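Local coordinates for protein branched-chain alpha-ketoacid decarboxylase (Lactococcus lactis, PDB 2VBF) that probably decarboxylates branched-chain and aromatic 2-keto acids to aldehydes, using thiamine diphosphate and a magnesium ion as cofactors, at residues Y82-K86 against R417-Q421; N393-E399 against E443-F449. All blocks are in the same frame, centred on the assembly; numbering follows the deposited sequence.

Interaction 1: residues Y82-K86 against R417-Q421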
ATOM      1  N   TYR A  82      11.375  13.232  -2.439  1.00 11.56           N
ATOM      2  CA  TYR A  82      12.629  13.734  -1.879  1.00 12.52           C
ATOM      3  C   TYR A  82      13.784  13.471  -2.843  1.00 12.17           C
ATOM      4  O   TYR A  82      14.615  14.354  -3.066  1.00 12.14           O
ATOM      5  CB  TYR A  82      12.874  13.052  -0.546  1.00 11.31           C
ATOM      6  CG  TYR A  82      14.047  13.532   0.291  1.00 11.61           C
ATOM      7  CD1 TYR A  82      13.868  14.455   1.312  1.00 10.28           C
ATOM      8  CD2 TYR A  82      15.314  12.993   0.119  1.00 12.82           C
ATOM      9  CE1 TYR A  82      14.931  14.860   2.129  1.00 12.28           C
ATOM     10  CE2 TYR A  82      16.384  13.392   0.920  1.00 13.27           C
ATOM     11  CZ  TYR A  82      16.190  14.325   1.928  1.00 12.76           C
ATOM     12  OH  TYR A  82      17.263  14.712   2.745  1.00 14.47           O
ATOM     13  N   ALA A  83      13.811  12.275  -3.441  1.00 12.46           N
ATOM     14  CA  ALA A  83      14.875  11.907  -4.383  1.00 12.92           C
ATOM     15  C   ALA A  83      14.861  12.800  -5.617  1.00 12.67           C
ATOM     16  O   ALA A  83      15.918  13.177  -6.125  1.00 13.64           O
ATOM     17  CB  ALA A  83      14.764  10.435  -4.786  1.00 12.08           C
ATOM     18  N   ARG A  84      13.668  13.133  -6.106  1.00 11.54           N
ATOM     19  CA  ARG A  84      13.548  14.014  -7.262  1.00 11.90           C
ATOM     20  C   ARG A  84      14.226  15.376  -7.056  1.00 11.54           C
ATOM     21  O   ARG A  84      14.665  15.988  -8.019  1.00 14.19           O
ATOM     22  CB  ARG A  84      12.091  14.201  -7.660  1.00 11.89           C
ATOM     23  CG  ARG A  84      11.535  12.944  -8.282  1.00 11.22           C
ATOM     24  CD  ARG A  84      10.046  13.054  -8.517  1.00 12.21           C
ATOM     25  NE  ARG A  84       9.465  11.813  -9.030  1.00 11.40           N
ATOM     26  CZ  ARG A  84       8.830  11.682 -10.187  1.00 10.32           C
ATOM     27  NH1 ARG A  84       8.755  12.680 -11.038  1.00 10.31           N
ATOM     28  NH2 ARG A  84       8.282  10.518 -10.505  1.00 10.45           N
ATOM     29  N   THR A  85      14.289  15.832  -5.809  1.00 12.81           N
ATOM     30  CA  THR A  85      14.826  17.141  -5.484  1.00 12.40           C
ATOM     31  C   THR A  85      16.222  17.086  -4.855  1.00 13.43           C
ATOM     32  O   THR A  85      17.116  17.851  -5.261  1.00 14.34           O
ATOM     33  CB  THR A  85      13.823  17.896  -4.602  1.00 12.70           C
ATOM     34  OG1 THR A  85      12.705  18.264  -5.421  1.00 14.37           O
ATOM     35  CG2 THR A  85      14.434  19.166  -4.008  1.00 12.18           C
ATOM     36  N   LYS A  86      16.399  16.181  -3.892  1.00 13.18           N
ATOM     37  CA  LYS A  86      17.681  15.981  -3.187  1.00 13.38           C
ATOM     38  C   LYS A  86      18.675  15.166  -4.013  1.00 14.05           C
ATOM     39  O   LYS A  86      19.892  15.265  -3.795  1.00 14.26           O
ATOM     40  CB  LYS A  86      17.444  15.289  -1.836  1.00 13.57           C
ATOM     41  CG  LYS A  86      18.504  15.590  -0.763  1.00 15.96           C
ATOM     42  CD  LYS A  86      18.194  16.914  -0.062  1.00 17.32           C
ATOM     43  CE  LYS A  86      19.159  17.216   1.065  1.00 18.95           C
ATOM     44  NZ  LYS A  86      18.893  18.556   1.623  1.00 19.03           N
ATOM     45  N   ARG A 417      10.521  24.170 -10.738  1.00 17.14           N
ATOM     46  CA  ARG A 417      10.526  22.758 -11.059  1.00 17.18           C
ATOM     47  C   ARG A 417       9.119  22.181 -11.073  1.00 15.40           C
ATOM     48  O   ARG A 417       8.167  22.832 -10.652  1.00 12.54           O
ATOM     49  CB  ARG A 417      11.414  22.035 -10.078  1.00 18.85           C
ATOM     50  CG  ARG A 417      12.838  22.518 -10.212  1.00 20.87           C
ATOM     51  CD  ARG A 417      13.801  21.610  -9.539  1.00 23.98           C
ATOM     52  NE  ARG A 417      13.816  21.771  -8.084  1.00 26.52           N
ATOM     53  CZ  ARG A 417      14.370  22.796  -7.433  1.00 28.21           C
ATOM     54  NH1 ARG A 417      14.921  23.807  -8.098  1.00 29.29           N
ATOM     55  NH2 ARG A 417      14.351  22.822  -6.101  1.00 26.53           N
ATOM     56  N   PHE A 418       9.028  20.961 -11.584  1.00 13.69           N
ATOM     57  CA  PHE A 418       7.769  20.244 -11.728  1.00 13.44           C
ATOM     58  C   PHE A 418       7.994  18.803 -11.283  1.00 12.42           C
ATOM     59  O   PHE A 418       9.045  18.206 -11.557  1.00 12.00           O
ATOM     60  CB  PHE A 418       7.342  20.295 -13.189  1.00 13.40           C
ATOM     61  CG  PHE A 418       5.962  19.777 -13.453  1.00 14.24           C
ATOM     62  CD1 PHE A 418       4.877  20.640 -13.470  1.00 16.02           C
ATOM     63  CD2 PHE A 418       5.748  18.424 -13.721  1.00 14.52           C
ATOM     64  CE1 PHE A 418       3.590  20.163 -13.744  1.00 15.06           C
ATOM     65  CE2 PHE A 418       4.475  17.951 -13.991  1.00 15.43           C
ATOM     66  CZ  PHE A 418       3.395  18.824 -14.002  1.00 13.79           C
ATOM     67  N   ILE A 419       7.002  18.254 -10.590  1.00 10.83           N
ATOM     68  CA  ILE A 419       6.953  16.841 -10.286  1.00 11.32           C
ATOM     69  C   ILE A 419       5.595  16.288 -10.753  1.00 10.58           C
ATOM     70  O   ILE A 419       4.533  16.752 -10.334  1.00 11.52           O
ATOM     71  CB  ILE A 419       7.169  16.555  -8.807  1.00 10.92           C
ATOM     72  CG1 ILE A 419       8.601  16.912  -8.403  1.00 12.42           C
ATOM     73  CG2 ILE A 419       6.840  15.070  -8.522  1.00 11.76           C
ATOM     74  CD1 ILE A 419       8.903  16.718  -6.905  1.00 11.88           C
ATOM     75  N   GLY A 420       5.671  15.339 -11.676  1.00 12.27           N
ATOM     76  CA  GLY A 420       4.533  14.559 -12.145  1.00 11.82           C
ATOM     77  C   GLY A 420       5.039  13.153 -12.456  1.00 12.31           C
ATOM     78  O   GLY A 420       6.233  12.943 -12.663  1.00  9.90           O
ATOM     79  N   GLN A 421       4.124  12.192 -12.491  1.00 10.33           N
ATOM     80  CA  GLN A 421       4.489  10.775 -12.583  1.00 10.83           C
ATOM     81  C   GLN A 421       3.707  10.119 -13.724  1.00 10.34           C
ATOM     82  O   GLN A 421       2.911   9.218 -13.495  1.00 10.35           O
ATOM     83  CB  GLN A 421       4.191  10.102 -11.243  1.00 11.51           C
ATOM     84  CG  GLN A 421       4.856   8.756 -11.019  1.00 10.22           C
ATOM     85  CD  GLN A 421       4.286   8.016  -9.828  1.00 12.47           C
ATOM     86  OE1 GLN A 421       3.065   8.007  -9.611  1.00 13.31           O
ATOM     87  NE2 GLN A 421       5.158   7.388  -9.045  1.00 11.49           N
TER
HETATM   88  O   HOH W   1       8.068   7.804  -9.413  1.00 11.10           O
HETATM   89  O   HOH W   2      10.382  15.039 -11.647  1.00 14.43           O
HETATM   90  O   HOH W   3      12.740  18.691  -8.369  1.00 19.26           O
HETATM   91  O   HOH W   4      12.186  21.145  -5.397  1.00 19.51           O

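Interaction 2: residues N393-E399 against E443-F449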
ATOM      1  N   ASN A 393      11.503  30.099  -8.447  1.00 17.68           N
ATOM      2  CA  ASN A 393      11.913  29.271  -7.310  1.00 18.43           C
ATOM      3  C   ASN A 393      10.736  28.566  -6.619  1.00 18.03           C
ATOM      4  O   ASN A 393      10.658  28.520  -5.392  1.00 18.33           O
ATOM      5  CB  ASN A 393      12.722  30.094  -6.287  1.00 20.30           C
ATOM      6  CG  ASN A 393      13.524  29.212  -5.290  1.00 21.32           C
ATOM      7  OD1 ASN A 393      13.991  28.107  -5.617  1.00 24.36           O
ATOM      8  ND2 ASN A 393      13.696  29.722  -4.075  1.00 26.15           N
ATOM      9  N   GLU A 394       9.814  28.044  -7.415  1.00 15.79           N
ATOM     10  CA  GLU A 394       8.729  27.190  -6.902  1.00 16.56           C
ATOM     11  C   GLU A 394       8.801  25.813  -7.522  1.00 15.19           C
ATOM     12  O   GLU A 394       9.407  25.633  -8.575  1.00 14.22           O
ATOM     13  CB  GLU A 394       7.360  27.777  -7.237  1.00 17.35           C
ATOM     14  CG  GLU A 394       7.040  29.055  -6.514  1.00 19.99           C
ATOM     15  CD  GLU A 394       5.656  29.587  -6.848  1.00 19.45           C
ATOM     16  OE1 GLU A 394       5.150  29.363  -7.971  1.00 24.54           O
ATOM     17  OE2 GLU A 394       5.079  30.249  -5.994  1.00 24.88           O
ATOM     18  N   THR A 395       8.171  24.849  -6.854  1.00 14.62           N
ATOM     19  CA  THR A 395       8.021  23.503  -7.391  1.00 14.71           C
ATOM     20  C   THR A 395       6.523  23.221  -7.507  1.00 14.64           C
ATOM     21  O   THR A 395       5.793  23.321  -6.506  1.00 14.89           O
ATOM     22  CB  THR A 395       8.739  22.442  -6.518  1.00 14.69           C
ATOM     23  OG1 THR A 395      10.144  22.734  -6.460  1.00 14.83           O
ATOM     24  CG2 THR A 395       8.556  21.038  -7.108  1.00 14.06           C
ATOM     25  N   ILE A 396       6.077  22.919  -8.728  1.00 13.20           N
ATOM     26  CA  ILE A 396       4.685  22.534  -8.993  1.00 13.90           C
ATOM     27  C   ILE A 396       4.601  21.013  -9.004  1.00 13.68           C
ATOM     28  O   ILE A 396       5.347  20.350  -9.722  1.00 13.01           O
ATOM     29  CB  ILE A 396       4.157  23.107 -10.325  1.00 15.07           C
ATOM     30  CG1 ILE A 396       3.970  24.633 -10.219  1.00 17.16           C
ATOM     31  CG2 ILE A 396       2.831  22.444 -10.704  1.00 12.96           C
ATOM     32  CD1 ILE A 396       3.258  25.271 -11.427  1.00 20.06           C
ATOM     33  N   VAL A 397       3.700  20.468  -8.198  1.00 12.95           N
ATOM     34  CA  VAL A 397       3.497  19.017  -8.138  1.00 12.80           C
ATOM     35  C   VAL A 397       2.057  18.758  -8.565  1.00 12.69           C
ATOM     36  O   VAL A 397       1.129  19.387  -8.040  1.00 12.13           O
ATOM     37  CB  VAL A 397       3.771  18.457  -6.720  1.00 12.65           C
ATOM     38  CG1 VAL A 397       3.735  16.924  -6.725  1.00 11.94           C
ATOM     39  CG2 VAL A 397       5.088  18.980  -6.143  1.00 13.18           C
ATOM     40  N   ALA A 398       1.862  17.870  -9.539  1.00 11.59           N
ATOM     41  CA  ALA A 398       0.530  17.675 -10.134  1.00 11.36           C
ATOM     42  C   ALA A 398       0.151  16.204 -10.309  1.00 10.87           C
ATOM     43  O   ALA A 398       0.848  15.439 -10.971  1.00 10.31           O
ATOM     44  CB  ALA A 398       0.413  18.410 -11.447  1.00 11.20           C
ATOM     45  N   GLU A 399      -0.987  15.842  -9.726  1.00 10.46           N
ATOM     46  CA  GLU A 399      -1.442  14.455  -9.692  1.00 11.05           C
ATOM     47  C   GLU A 399      -2.112  14.044 -11.006  1.00 12.26           C
ATOM     48  O   GLU A 399      -2.730  14.864 -11.691  1.00 13.09           O
ATOM     49  CB  GLU A 399      -2.431  14.279  -8.541  1.00 10.17           C
ATOM     50  CG  GLU A 399      -2.892  12.834  -8.279  1.00 10.75           C
ATOM     51  CD  GLU A 399      -1.719  11.919  -8.044  1.00 10.49           C
ATOM     52  OE1 GLU A 399      -1.286  11.805  -6.883  1.00 13.01           O
ATOM     53  OE2 GLU A 399      -1.224  11.336  -9.028  1.00 12.18           O
ATOM     54  N   GLU A 443      13.790  25.896   0.524  1.00 19.37           N
ATOM     55  CA  GLU A 443      13.830  27.203  -0.134  1.00 20.69           C
ATOM     56  C   GLU A 443      12.976  27.286  -1.401  1.00 19.82           C
ATOM     57  O   GLU A 443      12.809  28.377  -1.964  1.00 21.04           O
ATOM     58  CB  GLU A 443      15.276  27.601  -0.466  1.00 23.12           C
ATOM     59  CG  GLU A 443      16.262  27.493   0.706  1.00 27.33           C
ATOM     60  CD  GLU A 443      15.911  28.384   1.882  1.00 31.14           C
ATOM     61  OE1 GLU A 443      15.213  29.405   1.692  1.00 34.27           O
ATOM     62  OE2 GLU A 443      16.345  28.068   3.009  1.00 34.99           O
ATOM     63  N   SER A 444      12.434  26.154  -1.859  1.00 17.62           N
ATOM     64  CA  SER A 444      11.596  26.128  -3.058  1.00 16.77           C
ATOM     65  C   SER A 444      10.165  25.876  -2.611  1.00 15.95           C
ATOM     66  O   SER A 444       9.868  24.795  -2.118  1.00 17.20           O
ATOM     67  CB  SER A 444      12.052  25.043  -4.043  1.00 16.02           C
ATOM     68  OG  SER A 444      11.192  25.002  -5.171  1.00 15.69           O
ATOM     69  N   ARG A 445       9.300  26.881  -2.757  1.00 16.75           N
ATOM     70  CA  ARG A 445       7.903  26.783  -2.309  1.00 15.56           C
ATOM     71  C   ARG A 445       7.165  25.798  -3.202  1.00 13.65           C
ATOM     72  O   ARG A 445       7.071  26.001  -4.405  1.00 13.38           O
ATOM     73  CB  ARG A 445       7.181  28.140  -2.345  1.00 18.03           C
ATOM     74  CG  ARG A 445       5.803  28.174  -1.626  1.00 18.55           C
ATOM     75  CD  ARG A 445       5.961  28.647  -0.202  1.00 19.56           C
ATOM     76  NE  ARG A 445       4.791  28.462   0.662  1.00 17.26           N
ATOM     77  CZ  ARG A 445       3.942  29.423   1.032  1.00 18.96           C
ATOM     78  NH1 ARG A 445       4.060  30.662   0.562  1.00 16.62           N
ATOM     79  NH2 ARG A 445       2.950  29.141   1.870  1.00 17.66           N
ATOM     80  N   HIS A 446       6.618  24.760  -2.583  1.00 14.00           N
ATOM     81  CA  HIS A 446       5.854  23.748  -3.292  1.00 14.00           C
ATOM     82  C   HIS A 446       4.373  24.078  -3.370  1.00 13.95           C
ATOM     83  O   HIS A 446       3.736  24.404  -2.351  1.00 15.00           O
ATOM     84  CB  HIS A 446       6.070  22.377  -2.659  1.00 13.87           C
ATOM     85  CG  HIS A 446       7.404  21.787  -2.984  1.00 13.87           C
ATOM     86  ND1 HIS A 446       8.589  22.457  -2.738  1.00 13.21           N
ATOM     87  CD2 HIS A 446       7.749  20.598  -3.535  1.00 13.92           C
ATOM     88  CE1 HIS A 446       9.604  21.698  -3.122  1.00 13.02           C
ATOM     89  NE2 HIS A 446       9.120  20.572  -3.625  1.00 13.61           N
ATOM     90  N   LEU A 447       3.859  23.985  -4.587  1.00 13.68           N
ATOM     91  CA  LEU A 447       2.453  24.116  -4.898  1.00 13.36           C
ATOM     92  C   LEU A 447       1.965  22.758  -5.400  1.00 13.09           C
ATOM     93  O   LEU A 447       2.440  22.268  -6.426  1.00 13.17           O
ATOM     94  CB  LEU A 447       2.247  25.176  -5.979  1.00 15.27           C
ATOM     95  CG  LEU A 447       2.300  26.645  -5.521  1.00 14.64           C
ATOM     96  CD1 LEU A 447       3.684  27.055  -5.028  1.00 17.93           C
ATOM     97  CD2 LEU A 447       1.850  27.534  -6.650  1.00 17.19           C
ATOM     98  N   LEU A 448       1.047  22.147  -4.644  1.00 12.22           N
ATOM     99  CA  LEU A 448       0.449  20.848  -4.981  1.00 12.40           C
ATOM    100  C   LEU A 448      -0.950  20.993  -5.553  1.00 12.08           C
ATOM    101  O   LEU A 448      -1.792  21.660  -4.963  1.00 13.51           O
ATOM    102  CB  LEU A 448       0.362  19.967  -3.735  1.00 12.17           C
ATOM    103  CG  LEU A 448      -0.359  18.620  -3.871  1.00 10.84           C
ATOM    104  CD1 LEU A 448       0.386  17.713  -4.867  1.00 12.19           C
ATOM    105  CD2 LEU A 448      -0.519  17.950  -2.525  1.00 12.99           C
ATOM    106  N   PHE A 449      -1.183  20.323  -6.676  1.00 11.82           N
ATOM    107  CA  PHE A 449      -2.498  20.185  -7.252  1.00 12.36           C
ATOM    108  C   PHE A 449      -2.836  18.704  -7.277  1.00 12.82           C
ATOM    109  O   PHE A 449      -2.220  17.931  -8.022  1.00 12.60           O
ATOM    110  CB  PHE A 449      -2.527  20.778  -8.653  1.00 12.73           C
ATOM    111  CG  PHE A 449      -2.202  22.254  -8.671  1.00 12.07           C
ATOM    112  CD1 PHE A 449      -3.202  23.196  -8.489  1.00 14.49           C
ATOM    113  CD2 PHE A 449      -0.897  22.685  -8.804  1.00 13.84           C
ATOM    114  CE1 PHE A 449      -2.906  24.550  -8.472  1.00 13.68           C
ATOM    115  CE2 PHE A 449      -0.597  24.040  -8.790  1.00 13.54           C
ATOM    116  CZ  PHE A 449      -1.605  24.969  -8.622  1.00 13.67           C
TER
HETATM  117  O   HOH W   5      12.902  25.958  -7.070  1.00 21.55           O
HETATM  118  O   HOH W   6      10.250  29.785  -2.981  1.00 23.39           O

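Interaction 1: residues Y82-K86 against R417-Q421
I419 CG2, G420 O and Q421 CG approach the R84 guanidinium at a slant, while a water sits in plane at its edge, accepting from R84 NH2 at 2.9 Å. That water also accepts from Q421 NE2; Q421 OE1 accepts from S426 N. The contact joins two thiamine diphosphate-binding domains, setting the C-terminal turn of helix 72-86 in the N-terminal one against the outermost strand, 417-419, of the parallel sheet in the C-terminal one. R84 NH1 donates to G420 O at 3.0 Å; it stands 41° above the carbonyl plane, and the bond is bent. The R84 chain, extended from CG to NE (chi2 173°), crosses I419 at a slant, with R84 CD 3.8 Å from I419 CG2. D80 forms a salt bridge with R84 NE and E112 with R84 NH2. Cutting R84 back to an alanine is likely to leave G420 O without this donor and D80 and E112 without the arginine's charge. At the R417 guanidinium, whose NH2 pairs with D441, a water lies in plane at the edge, in a weak bond with NE. T85 OG1 hydrogen-bonds S437 OG, and another water bridges the segments, 2.9 Å from T85 OG1 and 2.8 Å from R417 NH2.

Interaction 2: residues N393-E399 against E443-F449
E443 meets N393 where two neighbouring strands of the six-stranded parallel sheet of the C-terminal thiamine diphosphate-binding domain come alongside: E443 O lies 2.7 Å from N393 ND2, and one water donates to both E443 O and N393 O while accepting from R445 N. At S444 a second water accepts from OG and donates to N393 OD1, and S444 OG comes within 2.8 Å of T395 OG1. R445 begins the parallel ladder, its O accepting from T395 N while its guanidinium leads off to N471 and A535. In H446 a chi1 of -75° sets the ring beside its own backbone N, and ND1 donates to S444 O at 2.7 Å, within the ring plane. T395 CB sits over one ring face, 3.5 Å from the centroid, a CH-pi contact almost on the ring normal. L447 N donates to T395 O and L447 O accepts from V397 N, both 2.8 Å; L447 CD1 rests against the carboxylate of E394, which Q536 holds. L448 CD1 packs on V397 CG1 at 3.9 Å. F449 makes the last pair of bonds between the segments, N to V397 O and O from E399 N, and turns its ring edge to I396 CG2. Strand 394-398 thus lies between 445-451 and 417-419, with helix 430-440 over V397 and L448, and helix 402-407 against A398 and F449 on the other face.

How the interactions relate
Both contacts reach the same parallel sheet, their centres 9 Å apart. Strand 417-419 of interaction 1 runs beside 394-398 of interaction 2, with R417 N 2.8 Å from E394 O and I419 N 2.8 Å from I396 O, probable hydrogen bonds. The chain then crosses over through helix 430-440 to 445-451, a beta-alpha-beta crossover, and S437 of that helix bonds both T85 of interaction 1 and H446 of interaction 2. Both contacts lead toward the cofactor: the side chain of E399 is about 5 Å, and that of Q421 about 7 Å, from the bound thiamine diphosphate. Interaction 1 sets helix 72-86 of the N-terminal domain against the edge of this sheet.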